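Local coordinates for putative chemotaxis protein (PDB 3H4Y), which is a putative CheX-type chemotaxis protein that probably dephosphorylates the phosphorylated response regulator CheY, at residues N40-D45 against T150-F155; N57-V62 against I129-K134. One frame throughout, in Å; residues are numbered along the deposited sequence.

Interaction 1: residues N40-D45 against T150-F155; sequences NVAKGD and TVEFCF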
# COMPACT_ATOMS: atom_id res chain seq x y z
N ASN A 40 8.37 11.38 5.48
CA ASN A 40 9.43 10.37 5.42
C ASN A 40 9.15 9.40 4.26
O ASN A 40 8.00 9.07 3.97
CB ASN A 40 9.52 9.56 6.72
CG ASN A 40 10.89 8.94 6.89
OD1 ASN A 40 11.87 9.66 6.96
ND2 ASN A 40 10.97 7.59 6.86
N VAL A 41 10.23 8.99 3.59
CA VAL A 41 10.15 8.09 2.46
C VAL A 41 11.01 6.87 2.78
O VAL A 41 12.15 7.03 3.28
CB VAL A 41 10.67 8.77 1.19
CG1 VAL A 41 10.66 7.79 0.01
CG2 VAL A 41 9.84 10.05 0.86
N ALA A 42 10.50 5.67 2.49
CA ALA A 42 11.31 4.46 2.59
C ALA A 42 11.65 4.02 1.18
O ALA A 42 10.79 4.03 0.31
CB ALA A 42 10.55 3.34 3.32
N LYS A 43 12.89 3.60 0.95
CA LYS A 43 13.35 3.17 -0.37
C LYS A 43 13.92 1.78 -0.25
O LYS A 43 14.68 1.48 0.67
CB LYS A 43 14.41 4.13 -0.91
CG LYS A 43 14.92 3.74 -2.30
CD LYS A 43 15.77 4.84 -2.87
CE LYS A 43 16.38 4.41 -4.20
NZ LYS A 43 17.11 5.53 -4.86
N GLY A 44 13.53 0.90 -1.16
CA GLY A 44 13.99 -0.46 -1.11
C GLY A 44 13.58 -1.25 -2.31
O GLY A 44 13.25 -0.67 -3.33
N ASP A 45 13.64 -2.57 -2.20
CA ASP A 45 13.42 -3.45 -3.35
C ASP A 45 12.13 -4.28 -3.27
O ASP A 45 11.58 -4.69 -4.30
CB ASP A 45 14.64 -4.35 -3.54
CG ASP A 45 15.92 -3.53 -3.63
OD1 ASP A 45 15.95 -2.52 -4.40
OD2 ASP A 45 16.90 -3.87 -2.94
N THR A 150 13.16 -1.45 6.71
CA THR A 150 12.60 -0.35 7.47
C THR A 150 11.12 -0.55 7.71
O THR A 150 10.37 -0.81 6.75
CB THR A 150 12.83 1.00 6.77
OG1 THR A 150 14.23 1.23 6.66
CG2 THR A 150 12.18 2.14 7.51
N VAL A 151 10.72 -0.44 8.96
CA VAL A 151 9.31 -0.49 9.36
C VAL A 151 8.79 0.95 9.56
O VAL A 151 9.45 1.77 10.21
CB VAL A 151 9.09 -1.31 10.66
CG1 VAL A 151 7.60 -1.23 11.14
CG2 VAL A 151 9.55 -2.76 10.46
N GLU A 152 7.64 1.27 8.95
CA GLU A 152 7.02 2.58 9.11
C GLU A 152 5.60 2.45 9.64
O GLU A 152 4.94 1.45 9.44
CB GLU A 152 7.01 3.39 7.80
CG GLU A 152 8.33 3.75 7.26
CD GLU A 152 8.18 4.81 6.19
OE1 GLU A 152 7.24 4.69 5.35
OE2 GLU A 152 8.97 5.78 6.16
N PHE A 153 5.13 3.51 10.29
CA PHE A 153 3.81 3.58 10.92
C PHE A 153 3.41 5.03 10.95
O PHE A 153 4.23 5.89 11.29
CB PHE A 153 3.93 3.08 12.39
CG PHE A 153 2.72 3.33 13.29
CD1 PHE A 153 1.44 2.85 12.99
CD2 PHE A 153 2.92 3.95 14.51
CE1 PHE A 153 0.39 3.04 13.87
CE2 PHE A 153 1.89 4.15 15.39
CZ PHE A 153 0.61 3.69 15.07
N CYS A 154 2.16 5.30 10.60
CA CYS A 154 1.63 6.66 10.78
C CYS A 154 0.14 6.59 11.00
O CYS A 154 -0.51 5.60 10.66
CB CYS A 154 1.93 7.51 9.55
SG CYS A 154 1.17 6.94 8.00
N PHE A 155 -0.39 7.64 11.62
CA PHE A 155 -1.84 7.79 11.72
C PHE A 155 -2.16 9.29 11.86
O PHE A 155 -1.30 10.08 12.26
CB PHE A 155 -2.49 6.98 12.88
CG PHE A 155 -2.01 7.39 14.25
CD1 PHE A 155 -2.57 8.46 14.91
CD2 PHE A 155 -1.00 6.68 14.87
CE1 PHE A 155 -2.12 8.82 16.17
CE2 PHE A 155 -0.56 7.01 16.13
CZ PHE A 155 -1.11 8.09 16.79
O HOH W 1 14.24 1.49 3.78

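Interaction 2: residues N57-V62 against I129-K134; sequences NGSISV and ISHVTK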
# COMPACT_ATOMS: atom_id res chain seq x y z
N ASN A 57 -6.56 6.95 11.47
CA ASN A 57 -6.35 6.17 10.24
C ASN A 57 -4.95 6.40 9.70
O ASN A 57 -4.42 7.48 9.80
CB ASN A 57 -7.39 6.52 9.18
CG ASN A 57 -8.83 6.28 9.68
OD1 ASN A 57 -9.35 5.15 9.68
ND2 ASN A 57 -9.48 7.36 10.11
N GLY A 58 -4.37 5.35 9.13
CA GLY A 58 -3.01 5.46 8.67
C GLY A 58 -2.52 4.22 7.98
O GLY A 58 -3.27 3.51 7.32
N SER A 59 -1.22 3.96 8.15
CA SER A 59 -0.54 2.89 7.46
C SER A 59 0.53 2.22 8.28
O SER A 59 1.10 2.81 9.22
CB SER A 59 0.15 3.46 6.21
OG SER A 59 -0.73 4.20 5.42
N ILE A 60 0.82 0.97 7.90
CA ILE A 60 2.00 0.24 8.40
C ILE A 60 2.68 -0.24 7.13
O ILE A 60 2.04 -0.78 6.23
CB ILE A 60 1.61 -0.94 9.29
CG1 ILE A 60 0.98 -0.48 10.60
CG2 ILE A 60 2.86 -1.86 9.53
CD1 ILE A 60 0.39 -1.63 11.51
N SER A 61 4.01 -0.12 7.06
CA SER A 61 4.71 -0.70 5.92
C SER A 61 6.06 -1.28 6.38
O SER A 61 6.60 -0.90 7.41
CB SER A 61 4.95 0.33 4.82
OG SER A 61 5.71 1.42 5.27
N VAL A 62 6.58 -2.22 5.58
CA VAL A 62 7.90 -2.81 5.77
C VAL A 62 8.57 -2.82 4.39
O VAL A 62 7.97 -3.31 3.43
CB VAL A 62 7.83 -4.24 6.34
CG1 VAL A 62 9.24 -4.72 6.78
CG2 VAL A 62 6.90 -4.28 7.54
N ILE A 129 8.31 4.22 -1.00
CA ILE A 129 7.02 4.19 -0.32
C ILE A 129 6.85 5.51 0.40
O ILE A 129 7.65 5.83 1.29
CB ILE A 129 6.94 3.06 0.74
CG1 ILE A 129 7.29 1.68 0.19
CG2 ILE A 129 5.55 3.07 1.42
CD1 ILE A 129 6.36 1.20 -0.98
N SER A 130 5.79 6.24 0.06
CA SER A 130 5.54 7.55 0.64
C SER A 130 4.13 7.60 1.18
O SER A 130 3.18 7.80 0.44
CB SER A 130 5.74 8.67 -0.40
OG SER A 130 7.05 8.64 -0.92
N HIS A 131 3.99 7.38 2.48
CA HIS A 131 2.67 7.56 3.07
C HIS A 131 2.27 9.04 3.01
O HIS A 131 3.08 9.94 3.25
CB HIS A 131 2.62 7.03 4.50
CG HIS A 131 3.11 5.63 4.62
ND1 HIS A 131 2.55 4.59 3.92
CD2 HIS A 131 4.16 5.12 5.30
CE1 HIS A 131 3.22 3.48 4.20
NE2 HIS A 131 4.20 3.78 5.05
N VAL A 132 1.03 9.28 2.59
CA VAL A 132 0.46 10.61 2.39
C VAL A 132 -0.48 10.85 3.56
O VAL A 132 -1.59 10.29 3.65
CB VAL A 132 -0.28 10.68 1.02
CG1 VAL A 132 -1.02 12.03 0.83
CG2 VAL A 132 0.69 10.46 -0.13
N THR A 133 0.02 11.68 4.48
CA THR A 133 -0.64 11.92 5.75
C THR A 133 -0.24 13.31 6.27
O THR A 133 0.82 13.81 5.95
CB THR A 133 -0.33 10.81 6.78
OG1 THR A 133 -0.98 11.09 8.03
CG2 THR A 133 1.12 10.67 7.01
N LYS A 134 -1.12 13.91 7.07
CA LYS A 134 -0.81 15.18 7.71
C LYS A 134 0.18 15.00 8.85
O LYS A 134 0.83 15.96 9.27
CB LYS A 134 -2.09 15.84 8.25
CG LYS A 134 -3.10 16.24 7.16
CD LYS A 134 -4.42 16.78 7.74
O HOH W 2 -2.35 8.73 8.22

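Interaction 1: residues N40-D45 against T150-F155
Asn-40 and Glu-152 bridge the two layers of a CheC-like fold, in which the short two-stranded ladder of strands 42-44 and 127-131 lies over one face of the six-stranded antiparallel sheet. The segments 40-45 and 150-155 therefore face one another across the layers rather than pairing edge to edge: Ala-42 CA and Thr-150 CA, the nearest such pair, are 7.0 Å apart, and the direct contact runs through side chains.

The polar part is one hydrogen bond, from Asn-40 ND2 to Glu-152 OE2, 2.8 Å long with an N-H...O angle of 158°. Glu-152 projects from strand 147-155 with its chain extended beyond CG, which carries the carboxylate across toward the ladder 42-44/127-131. Asn-40, in the loop ahead of strand 42-44, has CG anti to its own nitrogen (chi1 -157°), and this turns the amide toward Glu-152. The acceptor lies close to the amide plane, and the donor comes at OE2 almost head-on to the C-O bond, while the two flat groups are twisted 49° against each other. The amide nitrogen also makes a weak hydrogen bond to Tyr-35 OH.

The nonpolar part is the methyl of Ala-42, whose CB points toward strand 147-155 and rests 4.0 Å from Glu-152 CD. It also lies against Thr-63 of the neighbouring strand 58-64. Val-41 faces away and packs on Lys-89 of the second subunit. On the far side of the sheet, Phe-153 meets the ring of Phe-13 in helix 10-25.

Solvent supplies the last link: a water donates one hydrogen to Lys-43 O at 3.1 Å and the other to Thr-150 OG1 at 2.9 Å, a hydroxyl that Glu-148 OE2 also holds.

Interaction 2: residues N57-V62 against I129-K134
Strands 58-62 and 129-131 run almost antiparallel, their N-to-C directions 159° apart, yet their axes come no closer than 9.0 Å. That spacing is too wide for edge-to-edge pairing and marks two layers placed face to face. Ser-59 sits opposite His-131, their CA atoms 7.2 Å apart, and Ser-61 opposite Ile-129.

The imidazole of His-131 projects from strand 127-131 toward strand 58-64 and meets two of its serines in different ways. Ser-61 OG lies at the rim of the ring, near its plane, and makes a 2.8 Å hydrogen bond with His-131 NE2. Its hydroxyl reaches there from the position between the backbone nitrogen and the carbonyl carbon (chi1 60°). Ser-59 instead works on the face: its CB stands over the ring, 3.8 Å from the centroid and 26° off the normal, a CH-pi contact displaced toward the ND1 side. The other ring nitrogen, ND1, is hydrogen-bonded to Ser-120 OG of the second subunit, so both nitrogens of this buried ring have hydroxyl partners, and its rotation is probably fixed from both.

Beside the histidine, the CG2 methyl of Ile-129 approaches Ser-61 OG at 4.2 Å; the Ile-129 side chain also touches Ser-47 and Val-49 of strand 47-54. At the far end a water donates to Asn-57 O at 2.9 Å and bonds Thr-133 OG1 at 2.7 Å. Ile-60 and Val-62 face away, onto helix 84-109 on the opposite side of the sheet.

Residues 129-131 pair antiparallel with a strand of the second subunit, consistent with the continuous inter-subunit sheet of CheX dimers. The packing described here joins that interface ladder, face to face, to the six-stranded sheet of this CheC-like fold.

Interactions 1 and 2 are neighbouring parts of a single interlayer seam, their centres about 7 Å apart. In the two-stranded ladder Ala-42 O probably accepts from Ile-129 N at 2.8 Å; in the six-stranded sheet Glu-152 N probably donates to Ser-61 O at 2.9 Å. Between the layers Glu-152 OE1 packs 3.1 Å from His-131 CD2, so the carboxylate that receives Asn-40 also borders the imidazole engaged by Ser-59 and Ser-61. Neither contact is an evident catalytic site. In CheX relatives the phosphatase residues lie on a long helix; here the probable counterpart is helix 84-109, across the main sheet from this seam.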